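Local coordinates for Endoglucanase(Endo-1,4-beta-glucanase)protein (Pseudomonas stutzeri, PDB 6R2J) that probably hydrolyses O-glycosidic bonds of beta-1,4-glucans as a glycosyl hydrolase family 5 endoglucanase, and is seen here with cellobiose in its glycan pocket, at residues 139-144 with 161-166; 96-101 with 120-125; 207-212 with 267-272. All coordinates share one frame; numbering follows the deposited sequence.

Overall arrangement
Contacts 1 and 2 pack segments on parallel strands of the family 5 TIM barrel against outer helices. Contact 3 packs the loop after strand 201-206 on helix 260-276. The side chains that meet are buried in each. The centres of contacts 1 and 2 are about 6 Å apart. Their strands, 136-140 and 93-98, lie side by side in the sheet, and Asp140 N is 2.7 Å from Leu96 O, a probable hydrogen bond. The centre of contact 3 is about 28 Å from those of contacts 1 and 2. Contact 1 is isoleucine and tyrosine packing, contact 2 adds methionine sulfur against indole, and contact 3 sets a phenylalanine edge against leucine. Segments 139-144 and 207-212 also reach bound sugar.

Contact 1 (139-144 with 161-166); sequences YDIMNE and DAIREV. With BGC (beta-D-glucopyranose), chain E.
Ile163 points its delta methyl from helix 152-166 at two residues of segment 139-144. The packing is wholly apolar. Ile163 CD1 lies 3.6 Å from Ile141 CG2 and 3.9 Å from Tyr139 CD2. The methyl meets the ring obliquely, neither squarely over it nor squarely at its rim. It reaches this far because the Ile163 chain is extended at its second torsion (chi2 169°). On Ile141 the first torsion is the less common one: CG1 sits between the backbone N and the carbonyl carbon (chi1 61°), and the gamma methyl CG2 does the touching. One methyl thus meets two residues of segment 139-144. Ile172 of the next strand, 171-175, also packs on both Ile141 and Ile163.

No hydrogen bond joins the two segments. The backbone carbonyl of Ile141 is paired with another part of the fold: Ile141 O accepts from Trp123 NE1 and from Tyr119 OH of helix 116-130.

The far end of segment 139-144 meets the ligand. Glu144 OE1 stands 3.7 Å from C6 of the chain E glucose. OE2 lies closer still to the same carbon, too close to be read with confidence. Glu144 OE2 is also hydrogen-bonded to His206 ND1, another residue of the glycan pocket.

Strand 136-140, helix 152-166 and strand 171-175 form a beta-alpha-beta unit of the TIM barrel. The isoleucine contact seats the helix on the outside of the barrel. Beyond the strand, Asn143 and Glu144 occupy the place where family 5 enzymes carry the Asn-Glu pair with the acid/base glutamate, consistent with the position of Glu144 beside the sugar.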
loop_
_atom_site.group_PDB
_atom_site.type_symbol
_atom_site.label_atom_id
_atom_site.label_comp_id
_atom_site.label_asym_id
_atom_site.label_seq_id
_atom_site.Cartn_x
_atom_site.Cartn_y
_atom_site.Cartn_z
ATOM N N TYR A 139 -7.060 -4.288 -4.733
ATOM C CA TYR A 139 -6.022 -5.304 -4.570
ATOM C C TYR A 139 -4.676 -4.729 -4.998
ATOM O O TYR A 139 -4.444 -4.483 -6.188
ATOM C CB TYR A 139 -6.288 -6.579 -5.390
ATOM C CG TYR A 139 -7.539 -7.322 -5.025
ATOM C CD1 TYR A 139 -7.830 -7.598 -3.690
ATOM C CD2 TYR A 139 -8.419 -7.751 -6.001
ATOM C CE1 TYR A 139 -8.943 -8.259 -3.342
ATOM C CE2 TYR A 139 -9.577 -8.432 -5.656
ATOM C CZ TYR A 139 -9.831 -8.681 -4.316
ATOM O OH TYR A 139 -10.975 -9.350 -3.919
ATOM N N ASP A 140 -3.775 -4.573 -4.038
ATOM C CA ASP A 140 -2.377 -4.239 -4.291
ATOM C C ASP A 140 -1.709 -5.599 -4.468
ATOM O O ASP A 140 -1.333 -6.273 -3.509
ATOM C CB ASP A 140 -1.873 -3.408 -3.118
ATOM C CG ASP A 140 -0.502 -2.816 -3.347
ATOM O OD1 ASP A 140 0.244 -3.307 -4.243
ATOM O OD2 ASP A 140 -0.176 -1.871 -2.577
ATOM N N ILE A 141 -1.653 -6.038 -5.730
ATOM C CA ILE A 141 -1.304 -7.421 -6.017
ATOM C C ILE A 141 0.138 -7.777 -5.662
ATOM O O ILE A 141 0.456 -8.960 -5.512
ATOM C CB ILE A 141 -1.631 -7.770 -7.486
ATOM C CG1 ILE A 141 -0.850 -6.911 -8.476
ATOM C CG2 ILE A 141 -3.110 -7.583 -7.782
ATOM C CD1 ILE A 141 -0.914 -7.394 -9.912
ATOM N N MET A 142 1.029 -6.804 -5.490
ATOM C CA MET A 142 2.372 -7.139 -5.025
ATOM C C MET A 142 3.053 -5.907 -4.454
ATOM O O MET A 142 3.136 -4.892 -5.130
ATOM C CB MET A 142 3.236 -7.676 -6.177
ATOM C CG MET A 142 4.629 -8.161 -5.792
ATOM S SD MET A 142 4.551 -9.436 -4.527
ATOM C CE MET A 142 3.447 -10.628 -5.271
ATOM N N ASN A 143 3.624 -6.051 -3.267
ATOM C CA ASN A 143 4.470 -5.039 -2.654
ATOM C C ASN A 143 5.928 -5.136 -3.126
ATOM O O ASN A 143 6.562 -6.206 -3.086
ATOM C CB ASN A 143 4.385 -5.174 -1.121
ATOM C CG ASN A 143 5.277 -4.175 -0.368
ATOM O OD1 ASN A 143 4.941 -3.007 -0.295
ATOM N ND2 ASN A 143 6.407 -4.640 0.188
ATOM N N GLU A 144 6.448 -4.000 -3.575
ATOM C CA GLU A 144 7.879 -3.793 -3.792
ATOM C C GLU A 144 8.607 -4.926 -4.540
ATOM O O GLU A 144 9.577 -5.488 -4.019
ATOM C CB GLU A 144 8.589 -3.419 -2.509
ATOM C CG GLU A 144 8.099 -2.052 -1.960
ATOM C CD GLU A 144 8.852 -1.541 -0.722
ATOM O OE1 GLU A 144 9.764 -2.226 -0.207
ATOM O OE2 GLU A 144 8.477 -0.435 -0.245
ATOM N N ASP A 161 -5.289 -10.247 -15.334
ATOM C CA ASP A 161 -6.196 -11.015 -16.184
ATOM C C ASP A 161 -7.066 -11.923 -15.334
ATOM O O ASP A 161 -8.292 -11.948 -15.480
ATOM C CB ASP A 161 -5.397 -11.822 -17.213
ATOM C CG ASP A 161 -4.690 -10.939 -18.227
ATOM O OD1 ASP A 161 -5.056 -9.753 -18.351
ATOM O OD2 ASP A 161 -3.767 -11.423 -18.908
ATOM N N ALA A 162 -6.441 -12.643 -14.405
ATOM C CA ALA A 162 -7.155 -13.604 -13.568
ATOM C C ALA A 162 -8.182 -12.917 -12.679
ATOM O O ALA A 162 -9.326 -13.383 -12.555
ATOM C CB ALA A 162 -6.162 -14.397 -12.716
ATOM N N ILE A 163 -7.792 -11.806 -12.049
ATOM C CA ILE A 163 -8.723 -11.081 -11.192
ATOM C C ILE A 163 -9.953 -10.638 -11.987
ATOM O O ILE A 163 -11.088 -10.702 -11.501
ATOM C CB ILE A 163 -8.015 -9.868 -10.549
ATOM C CG1 ILE A 163 -7.068 -10.270 -9.409
ATOM C CG2 ILE A 163 -9.066 -8.839 -10.043
ATOM C CD1 ILE A 163 -6.149 -9.094 -8.931
ATOM N N ARG A 164 -9.740 -10.144 -13.208
ATOM C CA ARG A 164 -10.823 -9.586 -14.005
ATOM C C ARG A 164 -11.703 -10.665 -14.594
ATOM O O ARG A 164 -12.752 -10.333 -15.165
ATOM C CB ARG A 164 -10.252 -8.676 -15.105
ATOM C CG ARG A 164 -9.489 -7.450 -14.560
ATOM C CD ARG A 164 -10.511 -6.460 -14.027
ATOM N NE ARG A 164 -9.946 -5.161 -13.690
ATOM C CZ ARG A 164 -10.061 -4.599 -12.499
ATOM N NH1 ARG A 164 -10.722 -5.204 -11.525
ATOM N NH2 ARG A 164 -9.518 -3.426 -12.281
ATOM N N GLU A 165 -11.291 -11.936 -14.465
ATOM C CA GLU A 165 -12.150 -13.059 -14.827
ATOM C C GLU A 165 -13.272 -13.241 -13.812
ATOM O O GLU A 165 -14.323 -13.806 -14.134
ATOM C CB GLU A 165 -11.337 -14.357 -14.860
ATOM C CG GLU A 165 -10.276 -14.495 -15.943
ATOM C CD GLU A 165 -9.418 -15.778 -15.725
ATOM O OE1 GLU A 165 -9.984 -16.782 -15.242
ATOM O OE2 GLU A 165 -8.191 -15.793 -15.997
ATOM N N VAL A 166 -13.048 -12.803 -12.580
ATOM C CA VAL A 166 -14.034 -12.951 -11.523
ATOM C C VAL A 166 -14.552 -11.622 -10.989
ATOM O O VAL A 166 -15.661 -11.598 -10.429
ATOM C CB VAL A 166 -13.523 -13.836 -10.362
ATOM C CG1 VAL A 166 -13.128 -15.226 -10.858
ATOM C CG2 VAL A 166 -12.392 -13.159 -9.637
HETATM C C2 BGC E . 13.501 1.911 -2.579
HETATM C C3 BGC E . 12.119 2.276 -3.021
HETATM C C4 BGC E . 11.250 1.793 -1.908
HETATM C C5 BGC E . 11.812 1.832 -0.522
HETATM C C6 BGC E . 10.671 1.352 0.324
HETATM C C1 BGC E . 14.012 1.777 -1.122
HETATM O O2 BGC E . 14.403 2.635 -3.512
HETATM O O3 BGC E . 11.748 1.653 -4.257
HETATM O O4 BGC E . 10.110 2.560 -2.222
HETATM O O5 BGC E . 12.995 0.899 -0.490
HETATM O O6 BGC E . 11.232 0.906 1.587
#

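Contact 2 (96-101 with 120-125); sequences LDMHNY and ASVWRK
Met98 packs against Trp123, joining strand 93-98 of the TIM barrel to the outer helix 116-130. Strand 96-98 and helix 120-125 run nearly antiparallel (162°), with a closest approach of their axes of 12.2 Å. The tight part is a Met-aromatic contact. Met98 SD lies 4.6 Å from the centroid of the five-membered ring of Trp123, at an oblique angle. The Met98 chain bends at chi3 (-66°). This turns CE toward the helix, 3.6 Å from Trp123 NE1, above the indole plane and offset toward the rim. CE also meets Val122 CG1 at 4.0 Å. Nearer the backbone, Met98 CB lies 3.8 Å from Trp123 CZ2. The contact is looser at Leu96, whose carbonyl O is 4.3 Å from Trp123 CH2. Ser121, Arg124 and Lys125 are partly exposed and do not touch segment 96-101; Arg124 has its salt bridge with Glu165 of helix 152-166. With an alanine at Trp123, a gap is likely to open beside the Met98 thioether, and Ile141 O would lose its indole donor. Just past the strand, His99 ND1 donates to the syn lone pair of Asp97 OD2 over 2.6 Å; the bond is bent, and the oxygen lies 27° out of the imidazole plane.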
loop_
_atom_site.group_PDB
_atom_site.type_symbol
_atom_site.label_atom_id
_atom_site.label_comp_id
_atom_site.label_asym_id
_atom_site.label_seq_id
_atom_site.Cartn_x
_atom_site.Cartn_y
_atom_site.Cartn_z
ATOM N N LEU A 96 -6.071 -4.382 0.113
ATOM C CA LEU A 96 -5.360 -5.599 0.475
ATOM C C LEU A 96 -4.053 -5.698 -0.305
ATOM O O LEU A 96 -4.047 -5.662 -1.535
ATOM C CB LEU A 96 -6.218 -6.835 0.222
ATOM C CG LEU A 96 -7.457 -6.905 1.119
ATOM C CD1 LEU A 96 -8.191 -8.201 0.816
ATOM C CD2 LEU A 96 -7.121 -6.812 2.586
ATOM N N ASP A 97 -2.942 -5.830 0.411
ATOM C CA ASP A 97 -1.612 -5.731 -0.179
ATOM C C ASP A 97 -0.925 -7.063 0.031
ATOM O O ASP A 97 -0.607 -7.416 1.176
ATOM C CB ASP A 97 -0.849 -4.607 0.527
ATOM C CG ASP A 97 0.672 -4.785 0.506
ATOM O OD1 ASP A 97 1.229 -5.343 -0.506
ATOM O OD2 ASP A 97 1.252 -4.411 1.595
ATOM N N MET A 98 -0.680 -7.799 -1.061
ATOM C CA MET A 98 0.119 -9.024 -0.994
ATOM C C MET A 98 1.586 -8.601 -0.886
ATOM O O MET A 98 2.227 -8.230 -1.874
ATOM C CB MET A 98 -0.117 -9.924 -2.201
ATOM C CG MET A 98 0.789 -11.144 -2.207
ATOM S SD MET A 98 0.423 -12.373 -3.494
ATOM C CE MET A 98 -1.199 -13.000 -3.044
ATOM N N HIS A 99 2.119 -8.654 0.325
ATOM C CA HIS A 99 3.351 -7.957 0.695
ATOM C C HIS A 99 4.573 -8.854 0.442
ATOM O O HIS A 99 5.369 -9.159 1.349
ATOM C CB HIS A 99 3.232 -7.592 2.165
ATOM C CG HIS A 99 4.016 -6.390 2.581
ATOM N ND1 HIS A 99 3.712 -5.120 2.152
ATOM C CD2 HIS A 99 5.065 -6.261 3.429
ATOM C CE1 HIS A 99 4.549 -4.261 2.707
ATOM N NE2 HIS A 99 5.375 -4.926 3.493
ATOM N N ASN A 100 4.749 -9.232 -0.840
ATOM C CA ASN A 100 5.611 -10.360 -1.155
ATOM C C ASN A 100 6.868 -10.107 -1.991
ATOM O O ASN A 100 7.598 -11.068 -2.262
ATOM C CB ASN A 100 4.790 -11.486 -1.803
ATOM C CG ASN A 100 4.272 -12.487 -0.792
ATOM O OD1 ASN A 100 3.341 -12.219 -0.081
ATOM N ND2 ASN A 100 4.906 -13.642 -0.717
ATOM N N TYR A 101 7.156 -8.884 -2.410
ATOM C CA TYR A 101 8.478 -8.558 -2.961
ATOM C C TYR A 101 8.834 -9.349 -4.223
ATOM O O TYR A 101 10.012 -9.606 -4.488
ATOM C CB TYR A 101 9.570 -8.776 -1.902
ATOM C CG TYR A 101 9.363 -7.967 -0.646
ATOM C CD1 TYR A 101 9.696 -6.637 -0.597
ATOM C CD2 TYR A 101 8.809 -8.532 0.468
ATOM C CE1 TYR A 101 9.474 -5.899 0.538
ATOM C CE2 TYR A 101 8.579 -7.792 1.606
ATOM C CZ TYR A 101 8.907 -6.474 1.641
ATOM O OH TYR A 101 8.676 -5.764 2.803
ATOM N N ALA A 120 -1.499 -16.066 -10.646
ATOM C CA ALA A 120 -2.835 -15.796 -11.165
ATOM C C ALA A 120 -3.927 -16.529 -10.376
ATOM O O ALA A 120 -4.959 -15.935 -10.039
ATOM C CB ALA A 120 -2.881 -16.171 -12.641
ATOM N N SER A 121 -3.726 -17.823 -10.085
ATOM C CA SER A 121 -4.769 -18.606 -9.416
ATOM C C SER A 121 -5.040 -18.075 -8.015
ATOM O O SER A 121 -6.198 -17.917 -7.614
ATOM C CB SER A 121 -4.382 -20.086 -9.344
ATOM O OG SER A 121 -5.204 -20.762 -8.414
ATOM N N VAL A 122 -3.974 -17.792 -7.252
ATOM C CA VAL A 122 -4.154 -17.322 -5.887
ATOM C C VAL A 122 -4.932 -16.017 -5.895
ATOM O O VAL A 122 -5.793 -15.799 -5.045
ATOM C CB VAL A 122 -2.837 -17.295 -5.071
ATOM C CG1 VAL A 122 -1.951 -16.156 -5.449
ATOM C CG2 VAL A 122 -3.205 -17.299 -3.587
ATOM N N TRP A 123 -4.686 -15.149 -6.893
ATOM C CA TRP A 123 -5.422 -13.888 -6.945
ATOM C C TRP A 123 -6.851 -14.117 -7.423
ATOM O O TRP A 123 -7.804 -13.531 -6.894
ATOM C CB TRP A 123 -4.665 -12.852 -7.786
ATOM C CG TRP A 123 -3.848 -11.958 -6.882
ATOM C CD1 TRP A 123 -2.476 -11.780 -6.874
ATOM C CD2 TRP A 123 -4.357 -11.148 -5.824
ATOM N NE1 TRP A 123 -2.116 -10.912 -5.859
ATOM C CE2 TRP A 123 -3.247 -10.510 -5.203
ATOM C CE3 TRP A 123 -5.638 -10.909 -5.321
ATOM C CZ2 TRP A 123 -3.396 -9.636 -4.123
ATOM C CZ3 TRP A 123 -5.775 -10.024 -4.236
ATOM C CH2 TRP A 123 -4.659 -9.392 -3.668
ATOM N N ARG A 124 -7.016 -15.000 -8.402
ATOM C CA ARG A 124 -8.359 -15.399 -8.776
ATOM C C ARG A 124 -9.103 -15.949 -7.569
ATOM O O ARG A 124 -10.247 -15.569 -7.306
ATOM C CB ARG A 124 -8.300 -16.417 -9.912
ATOM C CG ARG A 124 -9.656 -16.556 -10.604
ATOM C CD ARG A 124 -9.677 -17.661 -11.647
ATOM N NE ARG A 124 -8.680 -17.491 -12.704
ATOM C CZ ARG A 124 -7.533 -18.155 -12.761
ATOM N NH1 ARG A 124 -7.229 -19.031 -11.823
ATOM N NH2 ARG A 124 -6.693 -17.944 -13.753
ATOM N N LYS A 125 -8.465 -16.845 -6.819
ATOM C CA LYS A 125 -9.117 -17.425 -5.651
ATOM C C LYS A 125 -9.383 -16.373 -4.590
ATOM O O LYS A 125 -10.460 -16.372 -3.991
ATOM C CB LYS A 125 -8.283 -18.566 -5.069
ATOM C CG LYS A 125 -8.530 -19.924 -5.690
ATOM C CD LYS A 125 -7.818 -20.963 -4.869
ATOM C CE LYS A 125 -8.049 -22.365 -5.382
ATOM N NZ LYS A 125 -7.001 -22.722 -6.373
#

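Contact 3 (207-212 with 267-272); sequences LYFDDD and DNLLAY. With BGC (beta-D-glucopyranose), chain B; BGC (beta-D-glucopyranose), chain E.
Leu269 turns one methyl toward the edge of the Phe209 ring. CD2 of Leu269 lies near the ring plane, 4.0 Å from Phe209 CZ, so the contact is a rim touching a methyl and not a stack. The two side chains cross at a slant. With its CG anti to the backbone N (chi1 170°), Leu269 reaches out from helix 260-276 to the loop. The same CD2 is 4.3 Å from Leu207 CD2. Leu250 of strand 248-252 packs on both Leu207 and Leu269.

Tyr208, between Leu207 and Phe209, has its CB pointing away from the helix. The edge of its ring meets the chain E glucose, with Tyr208 CE2 3.3 Å from C6. Its OH is hydrogen-bonded to Glu252 OE1. Further along the loop, the Asp212 carbonyl O accepts from O6 of the chain B glucose, although the modelled length is very short and its exact value is doubtful.

The loop after strand 201-206 thus has two chemistries. Its hydrophobic side packs on the outer helix by apolar contact, with no hydrogen bond between the two segments. Its other side offers a tyrosine edge and a backbone carbonyl to the sugars, as part of the glycan pocket.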
loop_
_atom_site.group_PDB
_atom_site.type_symbol
_atom_site.label_atom_id
_atom_site.label_comp_id
_atom_site.label_asym_id
_atom_site.label_seq_id
_atom_site.Cartn_x
_atom_site.Cartn_y
_atom_site.Cartn_z
ATOM N N LEU A 207 7.993 5.948 -1.193
ATOM C CA LEU A 207 8.897 7.086 -1.136
ATOM C C LEU A 207 9.262 7.378 0.308
ATOM O O LEU A 207 8.388 7.662 1.126
ATOM C CB LEU A 207 8.228 8.316 -1.785
ATOM C CG LEU A 207 8.974 9.657 -1.910
ATOM C CD1 LEU A 207 8.291 10.473 -3.038
ATOM C CD2 LEU A 207 9.031 10.404 -0.582
ATOM N N TYR A 208 10.553 7.328 0.602
ATOM C CA TYR A 208 11.079 7.680 1.900
ATOM C C TYR A 208 12.121 8.781 1.738
ATOM O O TYR A 208 12.528 9.139 0.630
ATOM C CB TYR A 208 11.637 6.443 2.605
ATOM C CG TYR A 208 10.566 5.448 2.999
ATOM C CD1 TYR A 208 9.895 5.576 4.203
ATOM C CD2 TYR A 208 10.246 4.369 2.166
ATOM C CE1 TYR A 208 8.928 4.648 4.582
ATOM C CE2 TYR A 208 9.257 3.460 2.505
ATOM C CZ TYR A 208 8.612 3.582 3.728
ATOM O OH TYR A 208 7.662 2.668 4.116
ATOM N N PHE A 209 12.557 9.327 2.859
ATOM C CA PHE A 209 13.333 10.559 2.840
ATOM C C PHE A 209 14.822 10.380 3.134
ATOM O O PHE A 209 15.544 11.387 3.136
ATOM C CB PHE A 209 12.754 11.525 3.882
ATOM C CG PHE A 209 11.346 11.964 3.612
ATOM C CD1 PHE A 209 10.787 11.847 2.331
ATOM C CD2 PHE A 209 10.596 12.543 4.629
ATOM C CE1 PHE A 209 9.499 12.275 2.084
ATOM C CE2 PHE A 209 9.323 13.007 4.384
ATOM C CZ PHE A 209 8.765 12.857 3.114
ATOM N N ASP A 210 15.283 9.160 3.464
ATOM C CA ASP A 210 16.688 8.954 3.800
ATOM C C ASP A 210 17.529 8.781 2.531
ATOM O O ASP A 210 17.015 8.580 1.418
ATOM C CB ASP A 210 16.926 7.837 4.827
ATOM C CG ASP A 210 16.204 6.549 4.507
ATOM O OD1 ASP A 210 15.301 6.567 3.654
ATOM O OD2 ASP A 210 16.519 5.508 5.136
ATOM N N ASP A 211 18.856 8.898 2.726
ATOM C CA ASP A 211 19.795 9.086 1.627
ATOM C C ASP A 211 19.837 7.891 0.709
ATOM O O ASP A 211 20.211 8.028 -0.465
ATOM C CB ASP A 211 21.183 9.245 2.197
ATOM C CG ASP A 211 21.401 10.574 2.836
ATOM O OD1 ASP A 211 20.463 11.399 2.888
ATOM O OD2 ASP A 211 22.561 10.834 3.236
ATOM N N ASP A 212 19.467 6.722 1.221
ATOM C CA ASP A 212 19.494 5.488 0.449
ATOM C C ASP A 212 18.104 5.058 0.023
ATOM O O ASP A 212 17.929 3.928 -0.435
ATOM C CB ASP A 212 20.194 4.391 1.254
ATOM C CG ASP A 212 19.444 4.006 2.505
ATOM O OD1 ASP A 212 18.328 4.496 2.706
ATOM O OD2 ASP A 212 19.970 3.199 3.296
ATOM N N ASP A 267 5.195 17.309 5.536
ATOM C CA ASP A 267 4.251 18.391 5.270
ATOM C C ASP A 267 4.285 18.829 3.802
ATOM O O ASP A 267 3.243 18.969 3.152
ATOM C CB ASP A 267 4.590 19.566 6.188
ATOM C CG ASP A 267 3.334 20.294 6.679
ATOM O OD1 ASP A 267 2.498 19.649 7.404
ATOM O OD2 ASP A 267 3.207 21.509 6.354
ATOM N N ASN A 268 5.474 19.032 3.255
ATOM C CA ASN A 268 5.529 19.498 1.877
ATOM C C ASN A 268 5.140 18.400 0.899
ATOM O O ASN A 268 4.561 18.689 -0.153
ATOM C CB ASN A 268 6.928 20.001 1.581
ATOM C CG ASN A 268 7.263 21.228 2.352
ATOM O OD1 ASN A 268 6.396 22.077 2.581
ATOM N ND2 ASN A 268 8.525 21.345 2.762
ATOM N N LEU A 269 5.478 17.144 1.204
ATOM C CA LEU A 269 5.036 16.047 0.346
ATOM C C LEU A 269 3.509 15.966 0.295
ATOM O O LEU A 269 2.916 15.968 -0.785
ATOM C CB LEU A 269 5.638 14.730 0.827
ATOM C CG LEU A 269 5.063 13.500 0.146
ATOM C CD1 LEU A 269 5.452 13.399 -1.338
ATOM C CD2 LEU A 269 5.467 12.231 0.929
ATOM N N LEU A 270 2.855 15.873 1.453
ATOM C CA LEU A 270 1.399 15.769 1.464
ATOM C C LEU A 270 0.742 16.959 0.757
ATOM O O LEU A 270 -0.277 16.791 0.076
ATOM C CB LEU A 270 0.896 15.615 2.902
ATOM C CG LEU A 270 1.184 14.251 3.551
ATOM C CD1 LEU A 270 0.602 14.184 4.993
ATOM C CD2 LEU A 270 0.650 13.076 2.763
ATOM N N ALA A 271 1.317 18.162 0.896
ATOM C CA ALA A 271 0.771 19.332 0.220
ATOM C C ALA A 271 0.830 19.153 -1.286
ATOM O O ALA A 271 -0.151 19.411 -1.995
ATOM C CB ALA A 271 1.557 20.579 0.645
ATOM N N TYR A 272 1.977 18.676 -1.784
ATOM C CA TYR A 272 2.158 18.389 -3.203
ATOM C C TYR A 272 1.209 17.296 -3.676
ATOM O O TYR A 272 0.642 17.379 -4.769
ATOM C CB TYR A 272 3.605 17.943 -3.425
ATOM C CG TYR A 272 3.920 17.480 -4.821
ATOM C CD1 TYR A 272 3.748 18.332 -5.910
ATOM C CD2 TYR A 272 4.429 16.198 -5.054
ATOM C CE1 TYR A 272 4.045 17.930 -7.195
ATOM C CE2 TYR A 272 4.741 15.775 -6.347
ATOM C CZ TYR A 272 4.546 16.646 -7.413
ATOM O OH TYR A 272 4.859 16.249 -8.692
HETATM C C2 BGC B . 16.117 -1.470 0.715
HETATM C C3 BGC B . 15.083 -0.805 -0.155
HETATM C C4 BGC B . 15.809 0.434 -0.602
HETATM C C5 BGC B . 17.140 0.141 -1.374
HETATM C C6 BGC B . 17.973 1.398 -1.722
HETATM C C1 BGC B . 17.275 -1.993 -0.156
HETATM O O1 BGC B . 18.212 -2.799 0.485
HETATM O O2 BGC B . 15.634 -2.600 1.426
HETATM O O3 BGC B . 13.904 -0.322 0.500
HETATM O O4 BGC B . 15.225 1.374 -1.493
HETATM O O5 BGC B . 18.064 -0.880 -0.833
HETATM O O6 BGC B . 17.061 2.410 -2.125
HETATM C C2 BGC E . 13.501 1.911 -2.579
HETATM C C3 BGC E . 12.119 2.276 -3.021
HETATM C C4 BGC E . 11.250 1.793 -1.908
HETATM C C5 BGC E . 11.812 1.832 -0.522
HETATM C C6 BGC E . 10.671 1.352 0.324
HETATM C C1 BGC E . 14.012 1.777 -1.122
HETATM O O2 BGC E . 14.403 2.635 -3.512
HETATM O O3 BGC E . 11.748 1.653 -4.257
HETATM O O4 BGC E . 10.110 2.560 -2.222
HETATM O O5 BGC E . 12.995 0.899 -0.490
HETATM O O6 BGC E . 11.232 0.906 1.587
#